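Local coordinates for protein rhodopsin (Rubrobacter xylanophilus, PDB 6KFQ) that is a retinal-binding, seven-helix membrane protein from a thermophilic bacterium that pumps protons and probably does so in response to light, at residues W69-Y72 and I73-I77; F199-M202 and V203-L206. All coordinates share one frame; numbering follows the deposited sequence. Where two conformers were deposited one is given.

Interaction 1 (W69-Y72 and I73-I77). With RET (retinal), chain R.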
ATOM      1  N   TRP A  69      -3.079 -15.081  -4.642  1.00 37.59           N
ATOM      2  CA  TRP A  69      -4.152 -14.302  -4.032  1.00 34.96           C
ATOM      3  C   TRP A  69      -3.777 -13.724  -2.672  1.00 34.26           C
ATOM      4  O   TRP A  69      -4.397 -12.741  -2.251  1.00 31.38           O
ATOM      5  CB  TRP A  69      -5.408 -15.166  -3.890  1.00 37.47           C
ATOM      6  CG  TRP A  69      -5.143 -16.473  -3.230  1.00 37.56           C
ATOM      7  CD1 TRP A  69      -4.882 -17.656  -3.844  1.00 41.05           C
ATOM      8  CD2 TRP A  69      -5.103 -16.731  -1.822  1.00 42.54           C
ATOM      9  NE1 TRP A  69      -4.678 -18.641  -2.909  1.00 44.71           N
ATOM     10  CE2 TRP A  69      -4.812 -18.100  -1.658  1.00 46.93           C
ATOM     11  CE3 TRP A  69      -5.292 -15.942  -0.685  1.00 46.07           C
ATOM     12  CZ2 TRP A  69      -4.701 -18.696  -0.403  1.00 52.61           C
ATOM     13  CZ3 TRP A  69      -5.179 -16.533   0.559  1.00 50.48           C
ATOM     14  CH2 TRP A  69      -4.888 -17.895   0.691  1.00 54.09           C
ATOM     15  N   ALA A  70      -2.793 -14.309  -1.972  1.00 30.43           N
ATOM     16  CA  ALA A  70      -2.420 -13.787  -0.657  1.00 32.06           C
ATOM     17  C   ALA A  70      -1.963 -12.340  -0.751  1.00 31.38           C
ATOM     18  O   ALA A  70      -2.109 -11.575   0.210  1.00 32.17           O
ATOM     19  CB  ALA A  70      -1.316 -14.648  -0.037  1.00 32.89           C
ATOM     20  N   ARG A  71      -1.378 -11.977  -1.894  1.00 29.59           N
ATOM     21  CA  ARG A  71      -1.033 -10.605  -2.244  1.00 31.82           C
ATOM     22  C   ARG A  71      -2.149  -9.621  -1.904  1.00 28.89           C
ATOM     23  O   ARG A  71      -1.920  -8.565  -1.297  1.00 27.33           O
ATOM     24  CB  ARG A  71      -0.729 -10.598  -3.745  1.00 35.25           C
ATOM     25  CG  ARG A  71      -0.269  -9.324  -4.310  1.00 34.78           C
ATOM     26  CD  ARG A  71       0.096  -9.451  -5.788  1.00 32.80           C
ATOM     27  NE  ARG A  71       1.005 -10.552  -6.122  1.00 33.88           N
ATOM     28  CZ  ARG A  71       2.293 -10.629  -5.776  1.00 35.08           C
ATOM     29  NH1 ARG A  71       2.863  -9.693  -5.023  1.00 30.09           N
ATOM     30  NH2 ARG A  71       3.011 -11.672  -6.171  1.00 37.85           N
ATOM     31  N   TYR A  72      -3.372  -9.961  -2.291  1.00 30.62           N
ATOM     32  CA  TYR A  72      -4.490  -9.043  -2.114  1.00 31.15           C
ATOM     33  C   TYR A  72      -4.965  -8.961  -0.668  1.00 32.29           C
ATOM     34  O   TYR A  72      -5.562  -7.951  -0.279  1.00 30.86           O
ATOM     35  CB  TYR A  72      -5.647  -9.471  -3.028  1.00 32.24           C
ATOM     36  CG  TYR A  72      -5.293  -9.452  -4.504  1.00 33.17           C
ATOM     37  CD1 TYR A  72      -4.584 -10.506  -5.087  1.00 35.18           C
ATOM     38  CD2 TYR A  72      -5.674  -8.387  -5.320  1.00 30.16           C
ATOM     39  CE1 TYR A  72      -4.259 -10.496  -6.429  1.00 32.91           C
ATOM     40  CE2 TYR A  72      -5.354  -8.367  -6.665  1.00 32.45           C
ATOM     41  CZ  TYR A  72      -4.642  -9.422  -7.216  1.00 35.59           C
ATOM     42  OH  TYR A  72      -4.330  -9.409  -8.560  1.00 37.34           O
ATOM     43  N   ILE A  73      -4.720 -10.002   0.130  1.00 33.43           N
ATOM     44  CA  ILE A  73      -5.096  -9.953   1.537  1.00 35.42           C
ATOM     45  C   ILE A  73      -4.186  -8.994   2.281  1.00 35.32           C
ATOM     46  O   ILE A  73      -4.639  -8.214   3.131  1.00 33.99           O
ATOM     47  CB  ILE A  73      -5.061 -11.363   2.151  1.00 39.13           C
ATOM     48  CG1 ILE A  73      -5.775 -12.366   1.237  1.00 42.51           C
ATOM     49  CG2 ILE A  73      -5.672 -11.345   3.546  1.00 37.58           C
ATOM     50  CD1 ILE A  73      -7.227 -12.041   0.984  1.00 45.77           C
ATOM     51  N   ASP A  74      -2.885  -9.061   1.992  1.00 30.13           N
ATOM     52  CA  ASP A  74      -1.949  -8.008   2.362  1.00 30.11           C
ATOM     53  C   ASP A  74      -2.522  -6.641   1.991  1.00 29.12           C
ATOM     54  O   ASP A  74      -2.751  -5.789   2.856  1.00 30.57           O
ATOM     55  CB  ASP A  74      -0.610  -8.303   1.659  1.00 31.24           C
ATOM     56  CG  ASP A  74       0.435  -7.182   1.779  1.00 34.15           C
ATOM     57  OD1 ASP A  74       0.093  -6.013   2.052  1.00 33.74           O
ATOM     58  OD2 ASP A  74       1.635  -7.490   1.549  1.00 33.24           O
ATOM     59  N   TRP A  75      -2.793  -6.436   0.701  1.00 25.22           N
ATOM     60  CA  TRP A  75      -3.156  -5.108   0.211  1.00 22.39           C
ATOM     61  C   TRP A  75      -4.412  -4.575   0.880  1.00 22.99           C
ATOM     62  O   TRP A  75      -4.477  -3.393   1.227  1.00 23.64           O
ATOM     63  CB  TRP A  75      -3.346  -5.143  -1.299  1.00 23.34           C
ATOM     64  CG  TRP A  75      -2.085  -5.419  -2.062  1.00 21.76           C
ATOM     65  CD1 TRP A  75      -0.808  -5.492  -1.563  1.00 24.02           C
ATOM     66  CD2 TRP A  75      -1.982  -5.649  -3.464  1.00 23.54           C
ATOM     67  NE1 TRP A  75       0.077  -5.763  -2.577  1.00 22.11           N
ATOM     68  CE2 TRP A  75      -0.619  -5.858  -3.757  1.00 23.03           C
ATOM     69  CE3 TRP A  75      -2.913  -5.703  -4.507  1.00 26.73           C
ATOM     70  CZ2 TRP A  75      -0.164  -6.105  -5.044  1.00 26.04           C
ATOM     71  CZ3 TRP A  75      -2.458  -5.965  -5.787  1.00 30.67           C
ATOM     72  CH2 TRP A  75      -1.099  -6.163  -6.045  1.00 27.30           C
ATOM     73  N   VAL A  76      -5.431  -5.424   1.057  1.00 26.02           N
ATOM     74  CA  VAL A  76      -6.706  -4.931   1.567  1.00 28.14           C
ATOM     75  C   VAL A  76      -6.562  -4.426   2.997  1.00 31.40           C
ATOM     76  O   VAL A  76      -7.384  -3.635   3.464  1.00 33.16           O
ATOM     77  CB  VAL A  76      -7.797  -6.022   1.455  1.00 27.49           C
ATOM     78  CG1 VAL A  76      -7.756  -6.962   2.641  1.00 29.65           C
ATOM     79  CG2 VAL A  76      -9.191  -5.374   1.319  1.00 29.92           C
ATOM     80  N   ILE A  77      -5.517  -4.849   3.697  1.00 30.47           N
ATOM     81  CA  ILE A  77      -5.229  -4.339   5.031  1.00 31.99           C
ATOM     82  C   ILE A  77      -4.250  -3.184   4.977  1.00 31.39           C
ATOM     83  O   ILE A  77      -4.460  -2.154   5.620  1.00 35.02           O
ATOM     84  CB  ILE A  77      -4.694  -5.479   5.926  1.00 37.64           C
ATOM     85  CG1 ILE A  77      -5.781  -6.535   6.147  1.00 39.98           C
ATOM     86  CG2 ILE A  77      -4.183  -4.921   7.248  1.00 38.90           C
ATOM     87  CD1 ILE A  77      -5.241  -7.879   6.580  1.00 43.86           C
TER
HETATM   88  C1  RET R 317      -5.074  -3.751  -8.952  1.00 23.15           C
HETATM   89  C2  RET R 317      -5.757  -4.409 -10.160  1.00 24.51           C
HETATM   90  C3  RET R 317      -7.051  -3.756 -10.597  1.00 25.96           C
HETATM   91  C4  RET R 317      -6.853  -2.281 -10.885  1.00 25.04           C
HETATM   92  C5  RET R 317      -5.974  -1.570  -9.880  1.00 26.76           C
HETATM   93  C6  RET R 317      -5.245  -2.219  -8.954  1.00 23.58           C
HETATM   94  C7  RET R 317      -4.420  -1.456  -8.027  1.00 24.66           C
HETATM   95  C8  RET R 317      -3.707  -1.856  -6.939  1.00 24.79           C
HETATM   96  C9  RET R 317      -2.888  -1.074  -6.042  1.00 21.35           C
HETATM   97  C10 RET R 317      -2.119  -1.720  -5.145  1.00 19.98           C
HETATM   98  C11 RET R 317      -1.242  -1.148  -4.165  1.00 20.84           C
HETATM   99  C12 RET R 317      -0.571  -1.926  -3.322  1.00 21.47           C
HETATM  100  C13 RET R 317       0.329  -1.504  -2.274  1.00 20.90           C
HETATM  101  C14 RET R 317       0.831  -2.442  -1.435  1.00 20.73           C
HETATM  102  C15 RET R 317       1.705  -2.240  -0.315  1.00 21.73           C
HETATM  103  C16 RET R 317      -5.689  -4.365  -7.687  1.00 19.94           C
HETATM  104  C17 RET R 317      -3.596  -4.177  -9.047  1.00 21.62           C
HETATM  105  C18 RET R 317      -6.157  -0.077  -9.913  1.00 25.32           C
HETATM  106  C19 RET R 317      -2.909   0.423  -6.166  1.00 19.24           C
HETATM  107  C20 RET R 317       0.633  -0.038  -2.148  1.00 17.52           C
HETATM  108  O   HOH W   1       2.221  -7.927  -2.937  1.00 31.19           O
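Arg71 and Tyr72 each pack against Trp75 over the first turns of helix 70-90, a local i to i+4 and i to i+3 contact in the transmembrane bundle of a microbial rhodopsin, where Trp75 lines the retinal pocket. The indole is a flat partition between helix and chromophore. Arg71 CG sits over one face, a CH-pi contact 3.7 Å from the centroid of the six-membered ring, while retinal C12 lies over the opposite face, toward its rim. With CG of Arg71 anti to the backbone N (chi1 -176°), its aliphatic chain runs alongside the indole before bending at chi3, and NH1 donates to a water 2.8 Å away; Trp75 NE1 gives the same water a weak bond. Trp75 also turns its edge to the Tyr72 ring face, planes 59° apart. Replacing Trp75 by alanine is likely to leave the polyene without this wall and the Arg71 methylenes without their ring. The backbone bond from Trp75 N to Arg71 O, 3.0 Å, fixes the turn beneath. Tyr72 OH is hydrogen-bonded to Glu187, outside this helix, and Asp74 OD1 to Thr78, one turn on. Arg71 and Asp74 face helices 32-53 and 194-218, whereas Tyr72 and Val76 pack on helix 98-120.

Interaction 2 (F199-M202 and V203-L206). With MPG ([(Z)-octadec-9-enyl] (2R)-2,3-bis(oxidanyl)propanoate), chain Q.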
ATOM      1  N   PHE A 199       8.548 -10.198  -9.305  1.00 22.36           N
ATOM      2  CA  PHE A 199       9.642  -9.257  -9.074  1.00 22.30           C
ATOM      3  C   PHE A 199       9.136  -7.820  -9.036  1.00 22.50           C
ATOM      4  O   PHE A 199       9.480  -7.048  -8.134  1.00 21.31           O
ATOM      5  CB  PHE A 199      10.699  -9.415 -10.172  1.00 24.26           C
ATOM      6  CG  PHE A 199      11.773  -8.360 -10.131  1.00 26.58           C
ATOM      7  CD1 PHE A 199      12.772  -8.415  -9.176  1.00 29.08           C
ATOM      8  CD2 PHE A 199      11.772  -7.311 -11.041  1.00 28.08           C
ATOM      9  CE1 PHE A 199      13.760  -7.442  -9.125  1.00 28.98           C
ATOM     10  CE2 PHE A 199      12.761  -6.338 -11.000  1.00 26.01           C
ATOM     11  CZ  PHE A 199      13.761  -6.412 -10.034  1.00 24.45           C
ATOM     12  N   LEU A 200       8.321  -7.441 -10.017  1.00 21.47           N
ATOM     13  CA  LEU A 200       7.868  -6.059 -10.097  1.00 21.45           C
ATOM     14  C   LEU A 200       7.055  -5.677  -8.869  1.00 23.40           C
ATOM     15  O   LEU A 200       7.280  -4.616  -8.271  1.00 23.42           O
ATOM     16  CB  LEU A 200       7.062  -5.852 -11.381  1.00 20.59           C
ATOM     17  CG  LEU A 200       7.956  -5.915 -12.622  1.00 25.25           C
ATOM     18  CD1 LEU A 200       7.130  -5.897 -13.901  1.00 24.85           C
ATOM     19  CD2 LEU A 200       8.973  -4.763 -12.612  1.00 26.70           C
ATOM     20  N   PHE A 201       6.088  -6.521  -8.483  1.00 22.45           N
ATOM     21  CA  PHE A 201       5.311  -6.224  -7.282  1.00 22.97           C
ATOM     22  C   PHE A 201       6.209  -6.177  -6.050  1.00 20.45           C
ATOM     23  O   PHE A 201       5.952  -5.394  -5.126  1.00 19.85           O
ATOM     24  CB  PHE A 201       4.202  -7.263  -7.065  1.00 21.03           C
ATOM     25  CG  PHE A 201       2.981  -7.073  -7.924  1.00 20.94           C
ATOM     26  CD1 PHE A 201       2.402  -5.813  -8.096  1.00 21.43           C
ATOM     27  CD2 PHE A 201       2.385  -8.164  -8.536  1.00 23.93           C
ATOM     28  CE1 PHE A 201       1.262  -5.657  -8.871  1.00 22.18           C
ATOM     29  CE2 PHE A 201       1.249  -8.016  -9.325  1.00 22.09           C
ATOM     30  CZ  PHE A 201       0.687  -6.758  -9.495  1.00 22.64           C
ATOM     31  N   MET A 202       7.258  -7.006  -6.013  1.00 21.57           N
ATOM     32  CA  MET A 202       8.159  -6.983  -4.865  0.60 19.48           C
ATOM     33  C   MET A 202       8.882  -5.647  -4.762  1.00 21.90           C
ATOM     34  O   MET A 202       8.992  -5.080  -3.668  1.00 21.98           O
ATOM     35  CB  MET A 202       9.160  -8.142  -4.947  0.60 20.80           C
ATOM     36  CG  MET A 202      10.194  -8.150  -3.813  0.60 21.46           C
ATOM     37  SD  MET A 202      11.667  -7.185  -4.223  0.60 21.84           S
ATOM     38  CE  MET A 202      12.363  -8.154  -5.555  0.60 20.68           C
ATOM     39  N   VAL A 203       9.381  -5.122  -5.886  1.00 22.98           N
ATOM     40  CA  VAL A 203      10.065  -3.833  -5.851  1.00 23.58           C
ATOM     41  C   VAL A 203       9.092  -2.739  -5.441  1.00 20.33           C
ATOM     42  O   VAL A 203       9.385  -1.921  -4.558  1.00 23.05           O
ATOM     43  CB  VAL A 203      10.716  -3.516  -7.209  1.00 24.74           C
ATOM     44  CG1 VAL A 203      11.321  -2.119  -7.192  1.00 26.47           C
ATOM     45  CG2 VAL A 203      11.779  -4.550  -7.558  1.00 24.62           C
ATOM     46  N   LEU A 204       7.908  -2.718  -6.069  1.00 18.38           N
ATOM     47  CA  LEU A 204       6.889  -1.746  -5.695  1.00 21.44           C
ATOM     48  C   LEU A 204       6.534  -1.856  -4.217  1.00 19.81           C
ATOM     49  O   LEU A 204       6.464  -0.844  -3.509  1.00 22.43           O
ATOM     50  CB  LEU A 204       5.634  -1.946  -6.562  1.00 18.03           C
ATOM     51  CG  LEU A 204       5.834  -1.598  -8.037  1.00 21.39           C
ATOM     52  CD1 LEU A 204       4.591  -2.005  -8.861  1.00 18.62           C
ATOM     53  CD2 LEU A 204       6.084  -0.103  -8.167  1.00 22.44           C
ATOM     54  N   ASP A 205       6.266  -3.075  -3.740  1.00 18.33           N
ATOM     55  CA  ASP A 205       5.882  -3.243  -2.338  1.00 23.44           C
ATOM     56  C   ASP A 205       6.946  -2.692  -1.394  1.00 24.29           C
ATOM     57  O   ASP A 205       6.626  -2.007  -0.419  1.00 22.26           O
ATOM     58  CB  ASP A 205       5.647  -4.718  -2.019  1.00 24.31           C
ATOM     59  CG  ASP A 205       4.335  -5.241  -2.565  1.00 26.92           C
ATOM     60  OD1 ASP A 205       3.484  -4.431  -3.008  1.00 25.70           O
ATOM     61  OD2 ASP A 205       4.161  -6.481  -2.536  1.00 24.67           O
ATOM     62  N   LEU A 206       8.215  -2.993  -1.655  1.00 25.46           N
ATOM     63  CA  LEU A 206       9.263  -2.541  -0.745  1.00 25.00           C
ATOM     64  C   LEU A 206       9.376  -1.022  -0.748  1.00 25.08           C
ATOM     65  O   LEU A 206       9.539  -0.403   0.309  1.00 23.86           O
ATOM     66  CB  LEU A 206      10.592  -3.194  -1.120  1.00 20.45           C
ATOM     67  CG  LEU A 206      10.674  -4.673  -0.746  1.00 23.50           C
ATOM     68  CD1 LEU A 206      11.875  -5.316  -1.401  1.00 27.62           C
ATOM     69  CD2 LEU A 206      10.752  -4.835   0.770  1.00 24.62           C
TER
HETATM   70  C7  MPG Q 316      12.310 -18.873 -14.332  1.00 70.42           C
HETATM   71  C8  MPG Q 316      12.252 -17.624 -15.159  1.00 70.95           C
HETATM   72  C9  MPG Q 316      13.264 -16.588 -14.772  1.00 70.49           C
HETATM   73  C10 MPG Q 316      12.994 -15.345 -14.448  1.00 68.34           C
HETATM   74  C11 MPG Q 316      13.977 -14.255 -14.145  1.00 65.84           C
HETATM   75  C12 MPG Q 316      13.324 -12.953 -13.778  1.00 61.53           C
HETATM   76  C13 MPG Q 316      14.297 -11.805 -13.570  1.00 59.71           C
HETATM   77  C14 MPG Q 316      13.646 -10.499 -13.184  1.00 57.51           C
HETATM   78  C15 MPG Q 316      14.600  -9.329 -13.068  1.00 54.90           C
HETATM   79  C16 MPG Q 316      15.619  -9.445 -11.963  1.00 55.87           C
HETATM   80  C17 MPG Q 316      16.543  -8.258 -11.839  1.00 54.80           C
HETATM   81  C18 MPG Q 316      17.444  -8.290 -10.629  1.00 51.97           C
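Val203 CG2 lies over one face of the Phe199 ring, 3.9 Å from its centroid and 21° off the normal, in a CH-pi contact one helical turn along. The opposite face is covered by a lipid chain, whose C16 stands above the ring centre, so the phenyl is held between a methyl and an alkyl tail. Swinging CG of Phe199 anti to the backbone N (chi1 172°) sets the ring in this slot, and Trp5 meets it edge-to-face. Beside this pair, in the conformer described, the Met202 thioether bends toward Leu206, an approach to be taken with caution because Met202 has a second conformer. Phe199-Val203 and Met202-Leu206 are i to i+4 pairs on helix 194-218 of the seven-helix bacteriorhodopsin fold, with Leu206 packed on helix 2-23 and Leu204 on helix 158-184. Backbone bonds run beneath: Leu204 N reaches Leu200 O at 3.0 Å, nearly straight at 177°, and Asp205 N meets Phe201 O at 2.7 Å. At the polar edge, Asp205 belongs to the retinal pocket, and both its carboxylate oxygens are gripped from other helices, OD1 by the hydroxyl of Tyr178 and OD2 by that of Tyr49.

Interactions 1 and 2 lie on different transmembrane helices, 70-90 and 194-218, with centres about 14 Å apart, and they meet through side chains. Trp75 CH2 comes to 3.7 Å from Phe201 CE1 in an edge-to-face pair, while Arg71 NH1 packs at 3.4 Å on Phe201 CB. Toward the chromophore, Trp75 NE1 lies 3.7 Å from Asp205 OD1, in packing contact. Trp75 and Asp205 both belong to the retinal pocket, and Tyr178, the partner of Asp205, also meets the indole edge-to-face. To that pocket interaction 1 thus adds an indole and interaction 2 a carboxylate, while Phe199 carries interaction 2 out to the bound lipid.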